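PDB 3DXI: putative aldolase from Bacteroides vulgatus ATCC 8482, which is of unknown function but is probably an aldolase-like enzyme, related to HMGL-like proteins and built on a TIM barrel. Local coordinates for residues Leu271-Met274 with Leu275-Ala278. Residues are numbered along the deposited sequence; the frame is centred on the assembly and turned at random.
Sequences LPYM and LSGA
With CG of L271 swung opposite its own amide nitrogen (chi1 -176°), its branch reaches L275 one turn further on along helix 271-278, a short alpha-helix that follows the eight-stranded TIM barrel in the chain. The two side chains meet at a slant: CD1 of L271 comes to 4.1 Å from CG of L275, and CG of L271 lies equally near CD1 of L275. L275 also folds back over the backbone, its CG 3.2 Å from L271 O, so that it covers an oxygen already engaged by L275 N. Both leucines rest on F297 of helix 297-302, while T236 and F248 of the second subunit pack on L271 and L275 respectively, which places this apolar side of the helix at the dimer contact.

The helix illustrates how i to i+4 bonding can be supplemented by a side chain. L275, S276, G277 and A278 donate their amides in turn to the carbonyls of L271, P272, Y273 and M274; the last of these bonds is nearly straight, with 3.0 Å between A278 N and M274 O. P272 fits within the first turn, where its lack of an amide hydrogen costs no bond of this series. S276 turns its hydroxyl back along the helix, between its own amide nitrogen and carbonyl carbon (chi1 65°), beside the rim of the Y273 ring and near the ring plane. OG of S276 thereby donates to Y273 O across 3.0 Å. The hydroxyl of buried S276 and G277 N grip the same oxygen from one face of its carbonyl plane, OG coming from above that plane and well off the C=O direction, at a C=O...OG angle of 106°.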
loop_
_atom_site.group_PDB
_atom_site.type_symbol
_atom_site.label_atom_id
_atom_site.label_comp_id
_atom_site.label_asym_id
_atom_site.label_seq_id
_atom_site.Cartn_x
_atom_site.Cartn_y
_atom_site.Cartn_z
ATOM N N LEU A 271 2.680 -3.439 11.929
ATOM C CA LEU A 271 2.999 -2.311 12.809
ATOM C C LEU A 271 4.487 -2.149 13.103
ATOM O O LEU A 271 4.997 -1.035 13.078
ATOM C CB LEU A 271 2.195 -2.376 14.113
ATOM C CG LEU A 271 2.403 -1.173 15.049
ATOM C CD1 LEU A 271 2.187 0.129 14.278
ATOM C CD2 LEU A 271 1.447 -1.258 16.241
ATOM N N PRO A 272 5.199 -3.250 13.404
ATOM C CA PRO A 272 6.635 -3.146 13.682
ATOM C C PRO A 272 7.394 -2.599 12.466
ATOM O O PRO A 272 8.289 -1.759 12.603
ATOM C CB PRO A 272 7.030 -4.584 13.986
ATOM C CG PRO A 272 5.799 -5.132 14.629
ATOM C CD PRO A 272 4.702 -4.598 13.738
ATOM N N TYR A 273 7.034 -3.085 11.277
ATOM C CA TYR A 273 7.685 -2.630 10.050
ATOM C C TYR A 273 7.233 -1.239 9.640
ATOM O O TYR A 273 7.974 -0.516 8.974
ATOM C CB TYR A 273 7.465 -3.630 8.908
ATOM C CG TYR A 273 8.154 -4.953 9.157
ATOM C CD1 TYR A 273 9.411 -4.995 9.753
ATOM C CD2 TYR A 273 7.562 -6.157 8.789
ATOM C CE1 TYR A 273 10.066 -6.206 9.981
ATOM C CE2 TYR A 273 8.208 -7.379 9.010
ATOM C CZ TYR A 273 9.463 -7.391 9.608
ATOM O OH TYR A 273 10.128 -8.574 9.832
HETATM N N MSE A 274 6.023 -0.853 10.031
HETATM C CA MSE A 274 5.549 0.492 9.711
HETATM C C MSE A 274 6.369 1.456 10.562
HETATM O O MSE A 274 6.792 2.515 10.093
HETATM C CB MSE A 274 4.068 0.659 10.073
HETATM C CG MSE A 274 3.105 -0.043 9.128
HETATM SE SE MSE A 274 1.307 -0.131 9.824
HETATM C CE MSE A 274 0.677 -1.713 8.900
ATOM N N LEU A 275 6.575 1.082 11.825
ATOM C CA LEU A 275 7.337 1.911 12.755
ATOM C C LEU A 275 8.780 2.082 12.295
ATOM O O LEU A 275 9.320 3.183 12.342
ATOM C CB LEU A 275 7.301 1.304 14.163
ATOM C CG LEU A 275 5.971 1.443 14.917
ATOM C CD1 LEU A 275 5.956 0.540 16.133
ATOM C CD2 LEU A 275 5.770 2.896 15.322
ATOM N N SER A 276 9.402 0.999 11.842
ATOM C CA SER A 276 10.784 1.080 11.377
ATOM C C SER A 276 10.874 1.933 10.117
ATOM O O SER A 276 11.824 2.691 9.942
ATOM C CB SER A 276 11.357 -0.317 11.101
ATOM O OG SER A 276 10.692 -0.976 10.033
ATOM N N GLY A 277 9.878 1.817 9.248
ATOM C CA GLY A 277 9.880 2.595 8.025
ATOM C C GLY A 277 9.758 4.092 8.253
ATOM O O GLY A 277 10.582 4.866 7.764
ATOM N N ALA A 278 8.736 4.501 9.001
ATOM C CA ALA A 278 8.490 5.916 9.271
ATOM C C ALA A 278 9.576 6.587 10.105
ATOM O O ALA A 278 9.736 7.806 10.058
ATOM C CB ALA A 278 7.135 6.090 9.956
#